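Local coordinates for protein MstE (Scytonema sp. PCC 10023, PDB 6SBF) that is a monodomain class II (type II) terpene cyclase that assembles complex isoprenoid scaffolds, probably through protonation-initiated cyclisation on the way to merosterols, at residues 175-180 / 205-210; 179-184 / 195-200; 199-204 / 238-243; 219-224 / 271-276; 244-249 / 282-287. The protein carries 1 engineered substitution. All coordinates share one frame; numbering follows the deposited sequence.

Contact 1. Residues 175-180 / 205-210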
# COMPACT_ATOMS: atom_id res chain seq x y z
N ALA A 175 3.99 -5.72 16.38
CA ALA A 175 2.91 -5.93 15.42
C ALA A 175 2.49 -4.60 14.82
O ALA A 175 2.26 -3.63 15.59
CB ALA A 175 1.76 -6.66 16.04
N HIS A 176 2.28 -4.56 13.52
CA HIS A 176 1.90 -3.35 12.76
C HIS A 176 0.59 -3.60 12.04
O HIS A 176 0.48 -4.60 11.31
CB HIS A 176 2.99 -2.99 11.78
CG HIS A 176 4.25 -2.60 12.46
ND1 HIS A 176 5.51 -2.92 12.00
CD2 HIS A 176 4.42 -1.89 13.61
CE1 HIS A 176 6.41 -2.40 12.85
NE2 HIS A 176 5.77 -1.74 13.86
N THR A 177 -0.40 -2.74 12.18
CA THR A 177 -1.71 -3.02 11.59
C THR A 177 -1.67 -2.89 10.07
O THR A 177 -2.35 -3.66 9.37
CB THR A 177 -2.73 -2.13 12.27
OG1 THR A 177 -2.66 -2.32 13.70
CG2 THR A 177 -4.13 -2.44 11.83
N CYS A 178 -0.92 -1.94 9.55
CA CYS A 178 -0.77 -1.71 8.11
C CYS A 178 -0.16 -2.97 7.45
O CYS A 178 -0.65 -3.46 6.43
CB CYS A 178 0.09 -0.47 7.85
SG CYS A 178 1.65 -0.39 8.79
N VAL A 179 0.91 -3.51 8.03
CA VAL A 179 1.59 -4.70 7.50
C VAL A 179 0.69 -5.90 7.70
O VAL A 179 0.56 -6.74 6.76
CB VAL A 179 2.94 -4.89 8.16
CG1 VAL A 179 3.65 -6.13 7.59
CG2 VAL A 179 3.78 -3.65 7.98
N SER A 180 0.01 -6.05 8.82
CA SER A 180 -0.90 -7.16 9.07
C SER A 180 -2.04 -7.14 8.03
O SER A 180 -2.40 -8.21 7.48
CB SER A 180 -1.45 -7.07 10.49
OG SER A 180 -0.43 -7.21 11.45
N GLY A 205 -14.70 3.13 13.16
CA GLY A 205 -14.82 2.20 12.01
C GLY A 205 -13.57 2.05 11.18
O GLY A 205 -13.52 1.14 10.32
N ASN A 206 -12.59 2.88 11.39
CA ASN A 206 -11.33 2.79 10.64
C ASN A 206 -10.28 1.98 11.39
O ASN A 206 -10.44 1.62 12.54
CB ASN A 206 -10.81 4.18 10.29
CG ASN A 206 -10.32 4.97 11.50
OD1 ASN A 206 -11.14 5.26 12.37
ND2 ASN A 206 -9.02 5.25 11.55
N TRP A 207 -9.17 1.76 10.72
CA TRP A 207 -7.92 1.28 11.32
C TRP A 207 -6.88 2.38 11.13
O TRP A 207 -7.04 3.25 10.26
CB TRP A 207 -7.47 -0.03 10.66
CG TRP A 207 -8.26 -1.23 11.07
CD1 TRP A 207 -7.87 -2.15 11.99
CD2 TRP A 207 -9.53 -1.69 10.54
NE1 TRP A 207 -8.82 -3.13 12.12
CE2 TRP A 207 -9.84 -2.88 11.22
CE3 TRP A 207 -10.41 -1.22 9.58
CZ2 TRP A 207 -11.02 -3.59 10.99
CZ3 TRP A 207 -11.56 -1.93 9.30
CH2 TRP A 207 -11.86 -3.09 10.02
N GLU A 208 -5.86 2.29 11.96
CA GLU A 208 -4.69 3.16 11.90
C GLU A 208 -3.46 2.30 11.64
O GLU A 208 -3.30 1.25 12.26
CB GLU A 208 -4.54 3.93 13.22
CG GLU A 208 -5.73 4.78 13.60
CD GLU A 208 -5.58 5.46 14.96
OE1 GLU A 208 -4.70 5.06 15.71
OE2 GLU A 208 -6.41 6.30 15.27
N GLY A 209 -2.60 2.78 10.76
CA GLY A 209 -1.36 2.10 10.42
C GLY A 209 -0.17 2.58 11.24
O GLY A 209 -0.26 3.53 12.03
N TYR A 210 0.96 1.95 11.04
CA TYR A 210 2.21 2.27 11.70
C TYR A 210 3.04 3.19 10.80
O TYR A 210 3.34 4.36 11.21
CB TYR A 210 2.96 0.99 12.08
CG TYR A 210 4.18 1.29 12.93
CD1 TYR A 210 4.04 1.47 14.30
CD2 TYR A 210 5.44 1.43 12.37
CE1 TYR A 210 5.15 1.77 15.08
CE2 TYR A 210 6.55 1.73 13.14
CZ TYR A 210 6.39 1.92 14.50
OH TYR A 210 7.48 2.26 15.25

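Contact 2. Residues 179-184 / 195-200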
# COMPACT_ATOMS: atom_id res chain seq x y z
N VAL A 179 0.91 -3.51 8.03
CA VAL A 179 1.59 -4.70 7.50
C VAL A 179 0.69 -5.90 7.70
O VAL A 179 0.56 -6.74 6.76
CB VAL A 179 2.94 -4.89 8.16
CG1 VAL A 179 3.65 -6.13 7.59
CG2 VAL A 179 3.78 -3.65 7.98
N SER A 180 0.01 -6.05 8.82
CA SER A 180 -0.90 -7.16 9.07
C SER A 180 -2.04 -7.14 8.03
O SER A 180 -2.40 -8.21 7.48
CB SER A 180 -1.45 -7.07 10.49
OG SER A 180 -0.43 -7.21 11.45
N ALA A 181 -2.59 -5.99 7.71
CA ALA A 181 -3.68 -5.86 6.75
C ALA A 181 -3.19 -6.34 5.38
O ALA A 181 -3.92 -7.06 4.66
CB ALA A 181 -4.19 -4.43 6.70
N ALA A 182 -2.03 -5.91 4.97
CA ALA A 182 -1.49 -6.27 3.66
C ALA A 182 -1.17 -7.78 3.62
O ALA A 182 -1.48 -8.44 2.61
CB ALA A 182 -0.26 -5.44 3.35
N VAL A 183 -0.56 -8.34 4.64
CA VAL A 183 -0.21 -9.77 4.68
C VAL A 183 -1.50 -10.58 4.67
O VAL A 183 -1.53 -11.68 4.08
CB VAL A 183 0.74 -10.10 5.83
CG1 VAL A 183 0.94 -11.58 6.02
CG2 VAL A 183 2.10 -9.45 5.60
N ALA A 184 -2.55 -10.08 5.26
CA ALA A 184 -3.86 -10.80 5.27
C ALA A 184 -4.48 -10.84 3.86
O ALA A 184 -5.48 -11.56 3.72
CB ALA A 184 -4.79 -10.14 6.24
N ASP A 195 -8.33 -12.24 13.97
CA ASP A 195 -8.75 -11.74 15.29
C ASP A 195 -8.02 -10.44 15.57
O ASP A 195 -8.62 -9.50 16.12
CB ASP A 195 -8.58 -12.80 16.35
CG ASP A 195 -9.55 -13.97 16.26
OD1 ASP A 195 -10.40 -14.00 15.35
OD2 ASP A 195 -9.44 -14.83 17.13
N TYR A 196 -6.72 -10.37 15.27
CA TYR A 196 -5.92 -9.14 15.47
C TYR A 196 -6.55 -8.01 14.66
O TYR A 196 -6.74 -6.87 15.17
CB TYR A 196 -4.48 -9.37 15.05
CG TYR A 196 -3.66 -8.12 15.04
CD1 TYR A 196 -3.04 -7.64 16.18
CD2 TYR A 196 -3.55 -7.39 13.87
CE1 TYR A 196 -2.30 -6.47 16.15
CE2 TYR A 196 -2.82 -6.22 13.86
CZ TYR A 196 -2.22 -5.73 15.01
OH TYR A 196 -1.50 -4.55 14.95
N LEU A 197 -6.89 -8.26 13.41
CA LEU A 197 -7.53 -7.22 12.59
C LEU A 197 -8.89 -6.82 13.20
O LEU A 197 -9.21 -5.61 13.24
CB LEU A 197 -7.67 -7.65 11.16
CG LEU A 197 -6.31 -7.84 10.44
CD1 LEU A 197 -6.51 -8.38 9.06
CD2 LEU A 197 -5.54 -6.53 10.35
N ARG A 198 -9.67 -7.75 13.69
CA ARG A 198 -10.96 -7.34 14.27
C ARG A 198 -10.75 -6.47 15.53
O ARG A 198 -11.45 -5.43 15.69
CB ARG A 198 -11.83 -8.54 14.58
CG ARG A 198 -12.46 -9.19 13.35
CD ARG A 198 -13.54 -8.32 12.68
NE ARG A 198 -14.59 -7.96 13.62
CZ ARG A 198 -15.47 -8.74 14.14
NH1 ARG A 198 -16.19 -8.27 15.15
NH2 ARG A 198 -15.69 -9.94 13.67
N VAL A 199 -9.86 -6.83 16.41
CA VAL A 199 -9.75 -6.13 17.72
C VAL A 199 -9.12 -4.77 17.56
O VAL A 199 -9.32 -3.91 18.44
CB VAL A 199 -9.04 -6.98 18.76
CG1 VAL A 199 -9.79 -8.29 19.00
CG2 VAL A 199 -7.58 -7.10 18.52
N THR A 200 -8.42 -4.52 16.47
CA THR A 200 -7.74 -3.22 16.24
C THR A 200 -8.60 -2.17 15.56
O THR A 200 -8.18 -1.00 15.45
CB THR A 200 -6.42 -3.40 15.51
OG1 THR A 200 -6.61 -4.13 14.30
CG2 THR A 200 -5.38 -4.07 16.37

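Contact 3. Residues 199-204 / 238-243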
# COMPACT_ATOMS: atom_id res chain seq x y z
N VAL A 199 -9.86 -6.83 16.41
CA VAL A 199 -9.75 -6.13 17.72
C VAL A 199 -9.12 -4.77 17.56
O VAL A 199 -9.32 -3.91 18.44
CB VAL A 199 -9.04 -6.98 18.76
CG1 VAL A 199 -9.79 -8.29 19.00
CG2 VAL A 199 -7.58 -7.10 18.52
N THR A 200 -8.42 -4.52 16.47
CA THR A 200 -7.74 -3.22 16.24
C THR A 200 -8.60 -2.17 15.56
O THR A 200 -8.18 -1.00 15.45
CB THR A 200 -6.42 -3.40 15.51
OG1 THR A 200 -6.61 -4.13 14.30
CG2 THR A 200 -5.38 -4.07 16.37
N GLN A 201 -9.81 -2.48 15.15
CA GLN A 201 -10.68 -1.48 14.52
C GLN A 201 -10.99 -0.42 15.59
O GLN A 201 -11.35 -0.76 16.73
CB GLN A 201 -11.99 -2.13 14.00
CG GLN A 201 -12.79 -1.22 13.08
CD GLN A 201 -13.98 -1.92 12.46
OE1 GLN A 201 -14.41 -2.96 12.98
NE2 GLN A 201 -14.52 -1.33 11.40
N THR A 202 -11.00 0.83 15.20
CA THR A 202 -11.33 1.92 16.14
C THR A 202 -12.83 2.03 16.31
O THR A 202 -13.59 1.53 15.47
CB THR A 202 -10.80 3.29 15.68
OG1 THR A 202 -11.61 3.82 14.61
CG2 THR A 202 -9.34 3.19 15.32
N SER A 203 -13.25 2.85 17.29
CA SER A 203 -14.68 3.05 17.52
C SER A 203 -15.33 3.79 16.34
O SER A 203 -16.56 3.71 16.21
CB SER A 203 -14.87 3.81 18.83
OG SER A 203 -14.28 5.08 18.67
N GLN A 204 -14.55 4.50 15.50
CA GLN A 204 -15.08 5.26 14.35
C GLN A 204 -15.20 4.36 13.09
O GLN A 204 -15.75 4.83 12.07
CB GLN A 204 -14.27 6.50 14.06
CG GLN A 204 -14.35 7.51 15.19
CD GLN A 204 -13.42 7.18 16.32
OE1 GLN A 204 -12.45 6.43 16.19
NE2 GLN A 204 -13.64 7.84 17.44
N ILE A 238 -17.03 -4.41 8.24
CA ILE A 238 -16.78 -3.90 6.88
C ILE A 238 -17.67 -2.69 6.61
O ILE A 238 -17.23 -1.66 6.10
CB ILE A 238 -16.95 -5.00 5.83
CG1 ILE A 238 -15.93 -6.12 6.02
CG2 ILE A 238 -16.93 -4.42 4.44
CD1 ILE A 238 -16.32 -7.41 5.37
N GLU A 239 -18.96 -2.83 6.96
CA GLU A 239 -19.92 -1.74 6.67
C GLU A 239 -19.54 -0.49 7.48
O GLU A 239 -19.73 0.61 7.01
CB GLU A 239 -21.36 -2.20 6.94
CG GLU A 239 -21.81 -3.30 6.02
CD GLU A 239 -21.81 -3.02 4.54
OE1 GLU A 239 -21.84 -1.83 4.11
OE2 GLU A 239 -21.82 -4.03 3.79
N GLN A 240 -19.08 -0.69 8.71
CA GLN A 240 -18.68 0.50 9.52
C GLN A 240 -17.47 1.19 8.85
O GLN A 240 -17.40 2.43 8.84
CB GLN A 240 -18.31 0.16 10.95
CG GLN A 240 -18.45 1.44 11.78
CD GLN A 240 -17.87 1.35 13.17
OE1 GLN A 240 -17.28 0.33 13.58
NE2 GLN A 240 -18.06 2.45 13.91
N ALA A 241 -16.54 0.41 8.33
CA ALA A 241 -15.39 0.98 7.62
C ALA A 241 -15.84 1.74 6.38
O ALA A 241 -15.33 2.82 6.05
CB ALA A 241 -14.40 -0.12 7.33
N VAL A 242 -16.77 1.15 5.61
CA VAL A 242 -17.32 1.85 4.43
C VAL A 242 -18.00 3.17 4.85
O VAL A 242 -17.80 4.18 4.19
CB VAL A 242 -18.28 0.93 3.65
CG1 VAL A 242 -19.03 1.70 2.58
CG2 VAL A 242 -17.55 -0.24 3.03
N ALA A 243 -18.77 3.16 5.92
CA ALA A 243 -19.42 4.39 6.42
C ALA A 243 -18.34 5.43 6.80
O ALA A 243 -18.56 6.62 6.52
CB ALA A 243 -20.30 4.07 7.61
O HOH W 1 -17.67 -2.30 13.50
O HOH W 2 -15.83 -0.03 15.80

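Contact 4. Residues 219-224 / 271-276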
# COMPACT_ATOMS: atom_id res chain seq x y z
N THR A 219 -7.16 0.94 6.42
CA THR A 219 -8.60 0.67 6.53
C THR A 219 -9.06 -0.12 5.30
O THR A 219 -9.79 -1.12 5.43
CB THR A 219 -9.38 1.96 6.73
OG1 THR A 219 -8.92 2.60 7.94
CG2 THR A 219 -10.88 1.70 6.83
N ALA A 220 -8.70 0.33 4.10
CA ALA A 220 -9.13 -0.38 2.86
C ALA A 220 -8.55 -1.79 2.88
O ALA A 220 -9.28 -2.75 2.60
CB ALA A 220 -8.62 0.37 1.66
N LEU A 221 -7.26 -1.95 3.16
CA LEU A 221 -6.65 -3.29 3.11
C LEU A 221 -7.30 -4.20 4.13
O LEU A 221 -7.51 -5.39 3.87
CB LEU A 221 -5.15 -3.18 3.32
CG LEU A 221 -4.36 -2.66 2.13
CD1 LEU A 221 -2.96 -2.34 2.53
CD2 LEU A 221 -4.40 -3.63 0.95
N THR A 222 -7.57 -3.71 5.33
CA THR A 222 -8.17 -4.56 6.38
C THR A 222 -9.58 -4.97 5.98
O THR A 222 -9.93 -6.18 6.07
CB THR A 222 -8.16 -3.87 7.75
OG1 THR A 222 -6.82 -3.52 8.14
CG2 THR A 222 -8.74 -4.82 8.76
N ALA A 223 -10.39 -4.01 5.55
CA ALA A 223 -11.77 -4.32 5.15
C ALA A 223 -11.76 -5.32 3.97
O ALA A 223 -12.62 -6.22 3.91
CB ALA A 223 -12.50 -3.08 4.81
N GLU A 224 -10.82 -5.14 3.04
CA GLU A 224 -10.73 -6.08 1.90
C GLU A 224 -10.38 -7.48 2.40
O GLU A 224 -10.94 -8.48 1.88
CB GLU A 224 -9.65 -5.60 0.93
CG GLU A 224 -10.05 -4.45 0.05
CD GLU A 224 -8.92 -3.86 -0.79
OE1 GLU A 224 -7.72 -4.27 -0.60
OE2 GLU A 224 -9.24 -2.98 -1.63
N CYS A 271 -9.34 5.35 -0.41
CA CYS A 271 -10.75 5.46 0.00
C CYS A 271 -11.66 4.90 -1.09
O CYS A 271 -12.69 4.27 -0.76
CB CYS A 271 -11.05 6.90 0.34
SG CYS A 271 -12.58 7.15 1.21
N LEU A 272 -11.34 5.14 -2.34
CA LEU A 272 -12.15 4.61 -3.47
C LEU A 272 -12.15 3.08 -3.40
O LEU A 272 -13.25 2.47 -3.54
CB LEU A 272 -11.61 5.18 -4.77
CG LEU A 272 -12.26 4.66 -6.05
CD1 LEU A 272 -13.76 4.84 -6.00
CD2 LEU A 272 -11.65 5.33 -7.26
N ARG A 273 -11.01 2.45 -3.13
CA ARG A 273 -10.98 0.99 -3.01
C ARG A 273 -11.89 0.56 -1.83
O ARG A 273 -12.63 -0.43 -1.97
CB ARG A 273 -9.57 0.49 -2.77
CG ARG A 273 -8.80 0.41 -4.03
CD ARG A 273 -7.45 -0.25 -3.88
NE ARG A 273 -7.36 -1.62 -3.33
CZ ARG A 273 -6.32 -2.44 -3.53
NH1 ARG A 273 -5.38 -2.15 -4.40
NH2 ARG A 273 -6.21 -3.57 -2.84
N LEU A 274 -11.80 1.24 -0.71
CA LEU A 274 -12.66 0.90 0.46
C LEU A 274 -14.14 0.96 0.06
O LEU A 274 -14.93 0.06 0.43
CB LEU A 274 -12.34 1.87 1.58
CG LEU A 274 -13.25 1.81 2.81
CD1 LEU A 274 -13.30 0.48 3.49
CD2 LEU A 274 -12.77 2.89 3.80
N LEU A 275 -14.52 1.96 -0.68
CA LEU A 275 -15.94 2.20 -1.04
C LEU A 275 -16.46 1.14 -2.04
O LEU A 275 -17.66 1.02 -2.19
CB LEU A 275 -16.16 3.61 -1.58
CG LEU A 275 -15.94 4.75 -0.57
CD1 LEU A 275 -15.98 6.06 -1.29
CD2 LEU A 275 -16.92 4.68 0.57
N LEU A 276 -15.58 0.37 -2.68
CA LEU A 276 -16.01 -0.73 -3.56
C LEU A 276 -16.55 -1.89 -2.74
O LEU A 276 -17.13 -2.82 -3.35
CB LEU A 276 -14.85 -1.18 -4.41
CG LEU A 276 -14.40 -0.13 -5.43
CD1 LEU A 276 -13.15 -0.59 -6.09
CD2 LEU A 276 -15.50 0.07 -6.49
O HOH W 3 -11.66 -2.84 -2.72

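Contact 5. Residues 244-249 / 282-287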
# COMPACT_ATOMS: atom_id res chain seq x y z
N TRP A 244 -17.26 4.99 7.43
CA TRP A 244 -16.14 5.91 7.74
C TRP A 244 -15.59 6.49 6.42
O TRP A 244 -15.34 7.69 6.31
CB TRP A 244 -15.08 5.20 8.56
CG TRP A 244 -13.82 6.02 8.73
CD1 TRP A 244 -13.53 6.86 9.77
CD2 TRP A 244 -12.65 6.00 7.91
NE1 TRP A 244 -12.30 7.39 9.63
CE2 TRP A 244 -11.73 6.89 8.50
CE3 TRP A 244 -12.27 5.27 6.77
CZ2 TRP A 244 -10.44 7.05 8.03
CZ3 TRP A 244 -10.99 5.44 6.28
CH2 TRP A 244 -10.12 6.35 6.88
N GLY A 245 -15.38 5.65 5.41
CA GLY A 245 -14.87 6.11 4.11
C GLY A 245 -15.78 7.15 3.48
O GLY A 245 -15.32 8.12 2.88
N LEU A 246 -17.08 6.91 3.58
CA LEU A 246 -18.06 7.84 3.01
C LEU A 246 -17.92 9.22 3.70
O LEU A 246 -18.01 10.25 3.02
CB LEU A 246 -19.46 7.24 3.19
CG LEU A 246 -20.56 8.04 2.58
CD1 LEU A 246 -20.39 8.16 1.07
CD2 LEU A 246 -21.86 7.35 2.91
N LYS A 247 -17.68 9.23 5.02
CA LYS A 247 -17.45 10.50 5.80
C LYS A 247 -16.14 11.18 5.36
O LYS A 247 -16.07 12.39 5.29
CB LYS A 247 -17.50 10.18 7.31
CG LYS A 247 -17.53 11.40 8.22
CD LYS A 247 -16.22 11.98 8.75
CE LYS A 247 -16.48 13.10 9.75
NZ LYS A 247 -15.50 14.22 9.64
N ARG A 248 -15.12 10.38 5.10
CA ARG A 248 -13.79 10.88 4.70
C ARG A 248 -13.81 11.56 3.34
O ARG A 248 -13.01 12.49 3.08
CB ARG A 248 -12.73 9.79 4.72
CG ARG A 248 -12.38 9.22 6.09
CD ARG A 248 -11.66 10.21 6.97
NE ARG A 248 -10.34 10.52 6.42
CZ ARG A 248 -9.61 11.60 6.69
NH1 ARG A 248 -9.98 12.46 7.62
NH2 ARG A 248 -8.43 11.76 6.15
N LEU A 249 -14.63 11.08 2.44
CA LEU A 249 -14.71 11.66 1.09
C LEU A 249 -15.61 12.88 1.14
O LEU A 249 -16.75 12.83 1.57
CB LEU A 249 -15.21 10.63 0.10
CG LEU A 249 -14.81 10.96 -1.31
CD1 LEU A 249 -13.36 10.56 -1.58
CD2 LEU A 249 -15.73 10.36 -2.28
N ALA A 282 -26.73 3.70 -2.57
CA ALA A 282 -26.72 4.77 -3.60
C ALA A 282 -25.77 5.88 -3.20
O ALA A 282 -25.13 6.47 -4.11
CB ALA A 282 -28.09 5.33 -3.86
N GLU A 283 -25.67 6.20 -1.92
CA GLU A 283 -24.77 7.29 -1.45
C GLU A 283 -23.32 6.89 -1.68
O GLU A 283 -22.49 7.72 -2.13
CB GLU A 283 -25.00 7.59 0.03
CG GLU A 283 -24.32 8.83 0.53
CD GLU A 283 -24.80 9.20 1.94
OE1 GLU A 283 -24.37 10.28 2.47
OE2 GLU A 283 -25.62 8.43 2.49
N VAL A 284 -23.00 5.64 -1.39
CA VAL A 284 -21.64 5.09 -1.64
C VAL A 284 -21.33 5.12 -3.15
O VAL A 284 -20.25 5.59 -3.50
CB VAL A 284 -21.46 3.70 -1.03
CG1 VAL A 284 -20.11 3.12 -1.40
CG2 VAL A 284 -21.62 3.72 0.49
N LYS A 285 -22.27 4.70 -3.99
CA LYS A 285 -22.09 4.72 -5.44
C LYS A 285 -21.78 6.16 -5.87
O LYS A 285 -20.88 6.40 -6.72
CB LYS A 285 -23.32 4.15 -6.14
CG LYS A 285 -23.16 4.11 -7.65
CD LYS A 285 -24.32 3.46 -8.37
CE LYS A 285 -23.92 2.88 -9.71
NZ LYS A 285 -25.08 2.72 -10.60
N ALA A 286 -22.55 7.14 -5.41
CA ALA A 286 -22.36 8.53 -5.83
C ALA A 286 -20.98 9.03 -5.35
O ALA A 286 -20.37 9.83 -6.04
CB ALA A 286 -23.48 9.40 -5.29
N ALA A 287 -20.54 8.63 -4.16
CA ALA A 287 -19.24 9.04 -3.63
C ALA A 287 -18.13 8.49 -4.52
O ALA A 287 -17.17 9.19 -4.84
CB ALA A 287 -19.13 8.57 -2.21

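Contact 1. Residues 175-180 / 205-210
Cys178 and Gly209 bring their CA atoms to 4.5 Å where the start of helix 177-183, N-capped at His176, meets the extended loop 205-210. His176 and Tyr210, two residues back and one residue on, have their CA atoms 5.7 Å apart, and the backbone N of Tyr210 gives its hydrogen to Cys178 SG (3.3 Å, N-H...S angle 162°). A chi1 of 48° places SG between the backbone N and the carbonyl carbon, facing the loop N-H. Beside this bond the rings of His176 and Tyr210 form an offset stack, centroids 4.0 Å apart and planes inclined by 26°. His176 NE2 sits over the centre of the tyrosine ring, while CD2 comes to 3.3 Å from Tyr210 CG. The imidazole is fixed from both nitrogens, ND1 bonding to Thr149 OG1 and NE2 to Gly171 O; the far end of the stack is held by Tyr210 OH on Asp318 O. Thr177 lays CB 3.4 Å from Glu208 O, and its CG2 approaches Trp207 CD1. Its hydroxyl pairs with Tyr196 OH. The bonds at both imidazole nitrogens and at the tyrosine hydroxyl probably limit rotation of the two rings, and a thiol serves as acceptor for a buried loop N-H.

Contact 2. Residues 179-184 / 195-200
Tyr196 and Leu197 of helix 187-200 pack on Ser180, Ala181 and Ala184 of helix 177-183, two consecutive helices of the alpha/alpha barrel joined by a short turn. Their local axes run at 135° and approach to 10.4 Å. The apolar part rests on Leu197, which lies between the two helix backbones and whose two methyls divide the work: CD1 meets Ala184 CB at 3.7 Å, and CD2 lies over the backbone of the partner helix, 4.0 Å from Ala181 N and slightly farther from Ala181 CB. The same methyl, Leu197 CD2, comes to 4.1 Å from Ser180 CB. The side of Ala181 turned to helix 215-229 meets Leu221 and Thr222. No hydrogen bond joins the two segments. The hydroxyl of Ser180 is satisfied by other neighbours: OG bonds to His176 O and also has Ile147 N as a partner. The tyrosine ring reaches its position with CG anti to the backbone N (chi1 172°), and one of its faces is covered from its own helix by Thr200 CG2. Across the helices, the ring carbon Tyr196 CE2 lies 3.5 Å from Ser180 OG and 3.7 Å from Ser180 CB.

Contact 3. Residues 199-204 / 238-243
Gln240 reaches from helix 235-248 to the turn 201-204 and uses both ends of its amide. On one side NE2 donates to Ser203 O at 3.0 Å, with an N-H...O angle of 143°; the nitrogen stands well above the carbonyl plane. On the other side OE1 receives hydrogens from two waters. One of them also donates to Thr202 O, so that Thr202 O and Gln240 OE1 are bridged with 2.7 Å from the water to each of these two oxygens. The second water gives a short bond to Gln240 OE1 and a long, weak one to Gln201 OE1. The two glutamine amides do not bond directly: Gln201 NE2 stays 3.9 Å from Gln240 OE1, and their planes are turned 58° apart.

An extended chain delivers the Gln240 amide to the turn, its CG anti to the backbone N (chi1 -159°). Gln201 is likewise stretched out, and its NE2 is held by Gly205 O and Ser237 O, the latter in the turn of helix just before Ile238; Gln201 NE2 lies 4.2 Å from Ala241 CB. Behind them the turn is shaped from within, since Thr202 OG1 accepts the backbone N-H of Gln204 at 3.1 Å and is also paired with Asn206 OD1. Ser203 and Gln204 are exposed to solvent. The arrangement is an ST turn following helix 187-200, tied at the protein surface to helix 235-248 by the Gln240-Ser203 bond, by Gln201 on Ser237 O and by bridging waters.

Contact 4. Residues 219-224 / 271-276
Arg273 and Glu224 form a bidentate salt bridge between helix 265-275 and helix 215-229. The guanidinium grips side-on: NH2 donates to Glu224 OE1 at 2.8 Å and NE donates to Glu224 OE2 at 2.9 Å, both bonds being nearly straight. The carboxylate lies at the edge of the guanidinium with the planes only 25° apart, and OE2 takes its hydrogen on the syn lone pair. In the arginine the bend at chi3 (57°) turns NE toward the acid, whereas Glu224 is extended beyond CG. Glu224 OE2 has a further partner, a water that donates to it and to Arg273 O, linking the acid to the backbone of the partner helix as well. The remaining guanidinium nitrogen, NH1, has a weak hydrogen bond to Asn358 OD1. Two donors opposite two acceptors would be expected to favour the charged forms of both groups.

Beside the ion pair Leu274 packs on the small side chains of Ala220, Ala223 and Thr219. CA atoms of Ala220 and Leu274 approach to 4.5 Å, and Ala220 CB meets Leu274 CB at 4.0 Å. The branches of Leu274 then separate, CD1 going to Ala223 CB and CD2 to Thr219 CG2, the latter at 3.8 Å. The two helices run nearly parallel, local axes 24° apart and 8.6 Å at closest. Helix 235-248 packs against this pair through Ala241 and Trp244, which touch both Thr219 and Leu274, and helix 350-363 meets Arg273 through Ser359.

Contact 5. Residues 244-249 / 282-287
Leu246 and Leu249, at the C-terminal end of helix 235-248, pack against the first turns of helix 282-298 in a partly buried, essentially apolar contact near the periphery of the helical domain. The local axes make an angle of 45° and come within 10.4 Å. No hydrogen bond spans the two segments, and the interface is carried by methyl groups.

Leu246 makes the larger share. Its CG stands anti to the backbone N (chi1 -177°), extending the branch point toward the neighbouring helix, where the two methyls part. CD1 settles on Ala287 CB at 3.5 Å, and CD2 meets the aliphatic and carboxyl carbons of Glu283, 3.7 Å from Glu283 CG and 3.6 Å from Glu283 CD. The glutamate, stretched out beyond CG, crosses the leucine at about a right angle; Glu283, itself exposed, lies over the methyl with its carbon chain. Val284 adds a looser touch through CG2, 4.4 Å from Leu246 CD2. One turn farther on, Leu249 is the first residue to leave helical backbone angles, yet its CB is still directed toward helix 282-298, with CD2 at 3.8 Å from Ala287 CB and close to Ala287 O. The methyl of Ala287 is thus met by both leucines.

On the inner side Val284 and Ala287 also touch Leu275 of helix 265-275, and Leu249 touches Val255. The start of helix 282-298 has its own polar tie, Val284 N bonding to Asp281 OD2. The contact joins helices 235-248 and 282-298, with helix 265-275 between them in the chain, within the alpha6-alpha6 barrel.

Contacts 1, 2 and 4 are buried, contact 5 is partly so, and contact 3 lies at the surface. The chemistry follows: stacked rings and a thiol acceptor in contact 1, leucine and alanine packing in contact 2, a salt bridge over tight helix packing in contact 4, leucine on alanine and a glutamate chain in contact 5, and a direct amide bond plus water bridges in contact 3. Contacts 1 and 2 share helix 177-183 and are joined where Trp207 NE1 bonds to Leu197 O. Helix 187-200 serves contacts 2 and 3, and helix 235-248 serves contacts 3 and 5. Thr219 of contact 4 holds the backbone N of Trp207 in contact 1.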